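Local atomic coordinates of aminoglycoside phosphotransferase (PDB entry 6EF6), a protein that phosphorylates (S)-1-amino-2-propanol as the kinase of the aminoacetone utilization microcompartment of Mycobacterium smegmatis. Residues W260-H274 with L303-W317. Residues are numbered along the deposited sequence; the frame is centred on the assembly and turned at random.
Sequences WYFYDFGTAVSFIEH and LPSFVFLRRLLLLAW. With JFN ((2R)-1-methoxypropan-2-amine), chain C.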
loop_
_atom_site.group_PDB
_atom_site.type_symbol
_atom_site.label_atom_id
_atom_site.label_comp_id
_atom_site.label_asym_id
_atom_site.label_seq_id
_atom_site.Cartn_x
_atom_site.Cartn_y
_atom_site.Cartn_z
ATOM N N TRP A 260 11.578 -4.308 -2.398
ATOM C CA TRP A 260 12.589 -3.249 -2.413
ATOM C C TRP A 260 12.155 -2.063 -1.586
ATOM O O TRP A 260 11.035 -1.567 -1.782
ATOM C CB TRP A 260 12.945 -2.847 -3.839
ATOM C CG TRP A 260 13.688 -3.903 -4.611
ATOM C CD1 TRP A 260 15.035 -4.145 -4.549
ATOM C CD2 TRP A 260 13.159 -4.904 -5.490
ATOM N NE1 TRP A 260 15.378 -5.199 -5.334
ATOM C CE2 TRP A 260 14.250 -5.683 -5.940
ATOM C CE3 TRP A 260 11.875 -5.168 -6.006
ATOM C CZ2 TRP A 260 14.109 -6.758 -6.800
ATOM C CZ3 TRP A 260 11.748 -6.263 -6.867
ATOM C CH2 TRP A 260 12.864 -7.000 -7.286
ATOM N N TYR A 261 13.045 -1.555 -0.730
ATOM C CA TYR A 261 12.678 -0.380 0.064
ATOM C C TYR A 261 12.116 0.746 -0.803
ATOM O O TYR A 261 11.097 1.360 -0.466
ATOM C CB TYR A 261 13.860 0.116 0.916
ATOM C CG TYR A 261 14.219 -0.826 2.036
ATOM C CD1 TYR A 261 13.332 -1.118 3.037
ATOM C CD2 TYR A 261 15.421 -1.468 2.057
ATOM C CE1 TYR A 261 13.674 -2.016 4.072
ATOM C CE2 TYR A 261 15.775 -2.355 3.060
ATOM C CZ TYR A 261 14.859 -2.637 4.051
ATOM O OH TYR A 261 15.239 -3.527 5.065
ATOM N N PHE A 262 12.789 1.070 -1.903
ATOM C CA PHE A 262 12.358 2.200 -2.719
ATOM C C PHE A 262 11.159 1.922 -3.606
ATOM O O PHE A 262 10.608 2.861 -4.204
ATOM C CB PHE A 262 13.572 2.892 -3.343
ATOM C CG PHE A 262 14.411 3.521 -2.274
ATOM C CD1 PHE A 262 13.917 4.660 -1.638
ATOM C CD2 PHE A 262 15.585 2.996 -1.823
ATOM C CE1 PHE A 262 14.603 5.235 -0.595
ATOM C CE2 PHE A 262 16.255 3.563 -0.756
ATOM C CZ PHE A 262 15.765 4.674 -0.164
ATOM N N TYR A 263 10.662 0.680 -3.648
ATOM C CA TYR A 263 9.338 0.483 -4.212
ATOM C C TYR A 263 8.304 1.297 -3.455
ATOM O O TYR A 263 7.315 1.715 -4.043
ATOM C CB TYR A 263 9.016 -1.022 -4.200
ATOM C CG TYR A 263 7.590 -1.354 -4.592
ATOM C CD1 TYR A 263 7.066 -1.044 -5.849
ATOM C CD2 TYR A 263 6.742 -1.960 -3.698
ATOM C CE1 TYR A 263 5.764 -1.315 -6.180
ATOM C CE2 TYR A 263 5.409 -2.265 -4.030
ATOM C CZ TYR A 263 4.947 -1.925 -5.271
ATOM O OH TYR A 263 3.645 -2.213 -5.598
ATOM N N ASP A 264 8.510 1.566 -2.159
ATOM C CA ASP A 264 7.566 2.422 -1.445
ATOM C C ASP A 264 7.413 3.799 -2.105
ATOM O O ASP A 264 6.303 4.394 -2.063
ATOM C CB ASP A 264 7.986 2.583 0.018
ATOM C CG ASP A 264 7.625 1.420 0.895
ATOM O OD1 ASP A 264 6.631 0.709 0.650
ATOM O OD2 ASP A 264 8.354 1.248 1.912
ATOM N N PHE A 265 8.468 4.316 -2.768
ATOM C CA PHE A 265 8.288 5.573 -3.498
ATOM C C PHE A 265 7.334 5.416 -4.689
ATOM O O PHE A 265 6.489 6.287 -4.973
ATOM C CB PHE A 265 9.606 6.213 -4.003
ATOM C CG PHE A 265 9.331 7.422 -4.826
ATOM C CD1 PHE A 265 8.785 8.553 -4.230
ATOM C CD2 PHE A 265 9.598 7.420 -6.193
ATOM C CE1 PHE A 265 8.435 9.653 -4.983
ATOM C CE2 PHE A 265 9.279 8.543 -6.964
ATOM C CZ PHE A 265 8.726 9.670 -6.355
ATOM N N GLY A 266 7.453 4.322 -5.444
ATOM C CA GLY A 266 6.458 4.086 -6.485
ATOM C C GLY A 266 5.055 4.089 -5.942
ATOM O O GLY A 266 4.141 4.647 -6.556
ATOM N N THR A 267 4.852 3.519 -4.752
ATOM C CA THR A 267 3.508 3.504 -4.211
ATOM C C THR A 267 3.026 4.921 -3.844
ATOM O O THR A 267 1.831 5.167 -3.880
ATOM C CB THR A 267 3.345 2.535 -3.031
ATOM O OG1 THR A 267 3.915 3.054 -1.823
ATOM C CG2 THR A 267 3.880 1.147 -3.342
ATOM N N ALA A 268 3.932 5.832 -3.466
ATOM C CA ALA A 268 3.582 7.211 -3.141
ATOM C C ALA A 268 2.859 7.900 -4.287
ATOM O O ALA A 268 2.067 8.816 -4.042
ATOM C CB ALA A 268 4.860 7.960 -2.806
ATOM N N VAL A 269 3.162 7.538 -5.536
ATOM C CA VAL A 269 2.565 8.173 -6.693
ATOM C C VAL A 269 1.577 7.244 -7.403
ATOM O O VAL A 269 1.247 7.438 -8.585
ATOM C CB VAL A 269 3.626 8.737 -7.635
ATOM C CG1 VAL A 269 4.337 9.930 -6.966
ATOM C CG2 VAL A 269 4.642 7.715 -8.037
ATOM N N SER A 270 0.960 6.350 -6.640
ATOM C CA SER A 270 -0.025 5.412 -7.183
ATOM C C SER A 270 -1.100 6.161 -7.934
ATOM O O SER A 270 -1.754 7.074 -7.382
ATOM C CB SER A 270 -0.714 4.632 -6.071
ATOM O OG SER A 270 0.171 3.752 -5.402
ATOM N N PHE A 271 -1.338 5.730 -9.178
ATOM C CA PHE A 271 -2.402 6.236 -10.069
ATOM C C PHE A 271 -2.137 7.622 -10.674
ATOM O O PHE A 271 -2.889 8.049 -11.567
ATOM C CB PHE A 271 -3.793 6.220 -9.426
ATOM C CG PHE A 271 -4.245 4.849 -9.048
ATOM C CD1 PHE A 271 -4.531 3.892 -10.003
ATOM C CD2 PHE A 271 -4.318 4.479 -7.700
ATOM C CE1 PHE A 271 -4.947 2.605 -9.665
ATOM C CE2 PHE A 271 -4.728 3.187 -7.365
ATOM C CZ PHE A 271 -5.013 2.274 -8.319
ATOM N N ILE A 272 -1.092 8.295 -10.233
ATOM C CA ILE A 272 -0.750 9.656 -10.615
ATOM C C ILE A 272 0.666 9.725 -11.195
ATOM O O ILE A 272 1.249 10.806 -11.272
ATOM C CB ILE A 272 -1.003 10.688 -9.478
ATOM C CG1 ILE A 272 -0.205 10.361 -8.213
ATOM C CG2 ILE A 272 -2.467 10.792 -9.162
ATOM C CD1 ILE A 272 -0.346 11.440 -7.096
ATOM N N GLU A 273 1.197 8.568 -11.611
ATOM C CA GLU A 273 2.575 8.453 -12.085
ATOM C C GLU A 273 2.836 9.294 -13.315
ATOM O O GLU A 273 3.982 9.647 -13.592
ATOM C CB GLU A 273 2.936 6.978 -12.360
ATOM C CG GLU A 273 2.671 6.029 -11.196
ATOM C CD GLU A 273 1.275 5.406 -11.100
ATOM O OE1 GLU A 273 0.371 5.834 -11.868
ATOM O OE2 GLU A 273 1.107 4.544 -10.249
ATOM N N HIS A 274 1.810 9.538 -14.133
ATOM C CA HIS A 274 1.889 10.266 -15.396
ATOM C C HIS A 274 1.748 11.775 -15.230
ATOM O O HIS A 274 1.791 12.523 -16.213
ATOM C CB HIS A 274 0.770 9.717 -16.309
ATOM C CG HIS A 274 -0.595 9.915 -15.699
ATOM N ND1 HIS A 274 -1.068 9.192 -14.612
ATOM C CD2 HIS A 274 -1.533 10.865 -15.949
ATOM C CE1 HIS A 274 -2.262 9.642 -14.274
ATOM N NE2 HIS A 274 -2.559 10.669 -15.059
ATOM N N LEU A 303 14.593 5.355 -8.556
ATOM C CA LEU A 303 13.224 5.815 -8.290
ATOM C C LEU A 303 12.325 5.745 -9.522
ATOM O O LEU A 303 11.203 5.226 -9.397
ATOM C CB LEU A 303 13.203 7.197 -7.599
ATOM C CG LEU A 303 13.880 7.200 -6.249
ATOM C CD1 LEU A 303 13.883 8.607 -5.663
ATOM C CD2 LEU A 303 13.263 6.260 -5.270
ATOM N N PRO A 304 12.777 6.134 -10.700
ATOM C CA PRO A 304 11.902 5.990 -11.880
ATOM C C PRO A 304 11.552 4.535 -12.150
ATOM O O PRO A 304 10.392 4.220 -12.521
ATOM C CB PRO A 304 12.701 6.656 -12.994
ATOM C CG PRO A 304 13.624 7.622 -12.283
ATOM C CD PRO A 304 13.980 6.914 -10.989
ATOM N N SER A 305 12.510 3.610 -11.965
ATOM C CA SER A 305 12.218 2.195 -12.109
ATOM C C SER A 305 11.105 1.761 -11.169
ATOM O O SER A 305 10.218 0.985 -11.563
ATOM C CB SER A 305 13.462 1.369 -11.823
ATOM O OG SER A 305 14.431 1.425 -12.860
ATOM N N PHE A 306 11.123 2.208 -9.919
ATOM C CA PHE A 306 10.095 1.822 -8.980
ATOM C C PHE A 306 8.743 2.428 -9.282
ATOM O O PHE A 306 7.715 1.817 -8.996
ATOM C CB PHE A 306 10.539 2.083 -7.522
ATOM C CG PHE A 306 11.620 1.106 -7.082
ATOM C CD1 PHE A 306 11.384 -0.266 -7.178
ATOM C CD2 PHE A 306 12.884 1.516 -6.719
ATOM C CE1 PHE A 306 12.343 -1.205 -6.845
ATOM C CE2 PHE A 306 13.902 0.547 -6.367
ATOM C CZ PHE A 306 13.617 -0.804 -6.484
ATOM N N VAL A 307 8.726 3.655 -9.790
ATOM C CA VAL A 307 7.475 4.234 -10.290
ATOM C C VAL A 307 6.910 3.355 -11.400
ATOM O O VAL A 307 5.704 3.084 -11.433
ATOM C CB VAL A 307 7.665 5.711 -10.722
ATOM C CG1 VAL A 307 6.409 6.240 -11.360
ATOM C CG2 VAL A 307 8.088 6.569 -9.560
ATOM N N PHE A 308 7.750 2.963 -12.343
ATOM C CA PHE A 308 7.301 2.143 -13.469
ATOM C C PHE A 308 6.835 0.750 -13.032
ATOM O O PHE A 308 5.826 0.252 -13.518
ATOM C CB PHE A 308 8.356 2.103 -14.559
ATOM C CG PHE A 308 7.819 1.503 -15.827
ATOM C CD1 PHE A 308 6.829 2.159 -16.554
ATOM C CD2 PHE A 308 8.225 0.265 -16.302
ATOM C CE1 PHE A 308 6.294 1.580 -17.683
ATOM C CE2 PHE A 308 7.683 -0.277 -17.467
ATOM C CZ PHE A 308 6.727 0.387 -18.136
ATOM N N LEU A 309 7.508 0.164 -12.045
ATOM C CA LEU A 309 7.045 -1.103 -11.464
ATOM C C LEU A 309 5.646 -0.941 -10.887
ATOM O O LEU A 309 4.745 -1.758 -11.131
ATOM C CB LEU A 309 8.036 -1.553 -10.368
ATOM C CG LEU A 309 7.654 -2.820 -9.613
ATOM C CD1 LEU A 309 7.388 -4.006 -10.486
ATOM C CD2 LEU A 309 8.691 -3.182 -8.548
ATOM N N ARG A 310 5.434 0.124 -10.094
ATOM C CA ARG A 310 4.086 0.362 -9.538
ATOM C C ARG A 310 3.051 0.556 -10.651
ATOM O O ARG A 310 1.927 0.063 -10.540
ATOM C CB ARG A 310 4.118 1.593 -8.606
ATOM C CG ARG A 310 2.811 1.904 -7.955
ATOM C CD ARG A 310 2.343 0.763 -7.049
ATOM N NE ARG A 310 1.290 1.188 -6.123
ATOM C CZ ARG A 310 0.743 0.486 -5.158
ATOM N NH1 ARG A 310 1.098 -0.804 -5.025
ATOM N NH2 ARG A 310 -0.194 0.998 -4.353
ATOM N N ARG A 311 3.419 1.312 -11.689
ATOM C CA ARG A 311 2.509 1.546 -12.801
ATOM C C ARG A 311 2.034 0.248 -13.427
ATOM O O ARG A 311 0.846 0.069 -13.673
ATOM C CB ARG A 311 3.200 2.379 -13.847
ATOM C CG ARG A 311 2.283 2.879 -14.972
ATOM C CD ARG A 311 1.362 4.014 -14.498
ATOM N NE ARG A 311 0.469 4.468 -15.563
ATOM C CZ ARG A 311 -0.211 5.606 -15.574
ATOM N NH1 ARG A 311 -0.052 6.455 -14.563
ATOM N NH2 ARG A 311 -0.972 5.920 -16.581
ATOM N N LEU A 312 2.953 -0.694 -13.710
ATOM C CA LEU A 312 2.559 -1.964 -14.320
ATOM C C LEU A 312 1.692 -2.758 -13.375
ATOM O O LEU A 312 0.747 -3.403 -13.794
ATOM C CB LEU A 312 3.782 -2.771 -14.760
ATOM C CG LEU A 312 4.596 -2.190 -15.904
ATOM C CD1 LEU A 312 5.817 -3.124 -16.177
ATOM C CD2 LEU A 312 3.732 -2.085 -17.124
ATOM N N LEU A 313 2.063 -2.780 -12.085
ATOM C CA LEU A 313 1.245 -3.461 -11.112
ATOM C C LEU A 313 -0.178 -2.936 -11.061
ATOM O O LEU A 313 -1.126 -3.706 -10.924
ATOM C CB LEU A 313 1.885 -3.438 -9.738
ATOM C CG LEU A 313 2.972 -4.450 -9.500
ATOM C CD1 LEU A 313 3.831 -4.032 -8.317
ATOM C CD2 LEU A 313 2.416 -5.882 -9.308
ATOM N N LEU A 314 -0.326 -1.607 -11.043
ATOM C CA LEU A 314 -1.659 -1.017 -10.995
ATOM C C LEU A 314 -2.434 -1.202 -12.283
ATOM O O LEU A 314 -3.659 -1.305 -12.253
ATOM C CB LEU A 314 -1.577 0.459 -10.588
ATOM C CG LEU A 314 -1.083 0.697 -9.159
ATOM C CD1 LEU A 314 -0.995 2.198 -8.922
ATOM C CD2 LEU A 314 -1.962 0.029 -8.138
ATOM N N LEU A 315 -1.740 -1.278 -13.415
ATOM C CA LEU A 315 -2.413 -1.625 -14.663
ATOM C C LEU A 315 -2.942 -3.067 -14.625
ATOM O O LEU A 315 -4.075 -3.315 -15.009
ATOM C CB LEU A 315 -1.404 -1.439 -15.798
ATOM C CG LEU A 315 -1.886 -1.736 -17.220
ATOM C CD1 LEU A 315 -3.127 -0.939 -17.624
ATOM C CD2 LEU A 315 -0.754 -1.448 -18.215
ATOM N N ALA A 316 -2.145 -3.980 -14.048
ATOM C CA ALA A 316 -2.631 -5.339 -13.824
ATOM C C ALA A 316 -3.836 -5.338 -12.899
ATOM O O ALA A 316 -4.835 -6.004 -13.179
ATOM C CB ALA A 316 -1.503 -6.157 -13.232
ATOM N N TRP A 317 -3.730 -4.621 -11.768
ATOM C CA TRP A 317 -4.857 -4.560 -10.840
ATOM C C TRP A 317 -6.108 -4.026 -11.535
ATOM O O TRP A 317 -7.213 -4.577 -11.383
ATOM C CB TRP A 317 -4.441 -3.693 -9.652
ATOM C CG TRP A 317 -5.452 -3.608 -8.611
ATOM C CD1 TRP A 317 -5.632 -4.474 -7.560
ATOM C CD2 TRP A 317 -6.462 -2.616 -8.504
ATOM N NE1 TRP A 317 -6.705 -4.068 -6.801
ATOM C CE2 TRP A 317 -7.238 -2.933 -7.364
ATOM C CE3 TRP A 317 -6.790 -1.485 -9.254
ATOM C CZ2 TRP A 317 -8.323 -2.153 -6.964
ATOM C CZ3 TRP A 317 -7.866 -0.717 -8.857
ATOM C CH2 TRP A 317 -8.615 -1.049 -7.719
HETATM C C07 JFN C . -7.357 0.761 -5.036
HETATM C C08 JFN C . -4.572 -1.681 -4.987
HETATM C C09 JFN C . -5.354 -0.378 -4.897
HETATM C C15 JFN C . -3.166 -1.453 -4.458
HETATM N N04 JFN C . -5.159 -2.684 -4.128
HETATM O O02 JFN C . -6.622 -0.360 -5.465
#
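R310 reaches from helix 303-317 past G266 and T267 and grips S270 side-on: NE and NH2 both donate to OG, with NE to OG at 2.9 Å and the hydroxyl lying in the guanidinium plane. At the other end of the group NH1 bonds Y263 OH at 3.0 Å, the phenol oxygen lying 21° out of that plane. T267 CG2 and L314 CD2 sandwich the guanidinium between them and, with the three bonds, fix its rotation. The Y263 ring is a knob among F306, L309, R310 and L313. At G266 the backbones come together, its CA 3.9 Å from V307 CA; R310 CG packs on G266 O, and the helix axes cross at -59°. Next to the glycine, V307 CG2 meets F265 CE2, while F306 lays one ring face on the F262-Y263 peptide and touches W260 CB with CZ.

Within the type II turn V269-I272, the F271 ring has L314 CD1 over its centre, 3.9 Å from the centroid, a CH-pi contact. R311 closes this end: NH1 forms a salt bridge with E273 OE1 at 2.8 Å and also donates to H274 ND1 at 2.9 Å. The bend of E273 at chi2 (88°) folds its carboxylate back, and OE2 takes a weak bond from F271 N.

In the second shell, S270 OG donates to T267 O, leaving its oxygen to accept both R310 N-H groups; Y334 bonds E273 OE1, and R310 NH2 pairs with D231. D264 points away from helix 303-317 to H158 and A230 N; although 264-266 spell DFG, sodium is bound by D231 and D252, so this is probably not the kinase motif. The Y263 and S270 hydroxyls thus orient the buried R310 cation between the (2R)-1-methoxypropan-2-amine pocket, which it lines with W317, and D231.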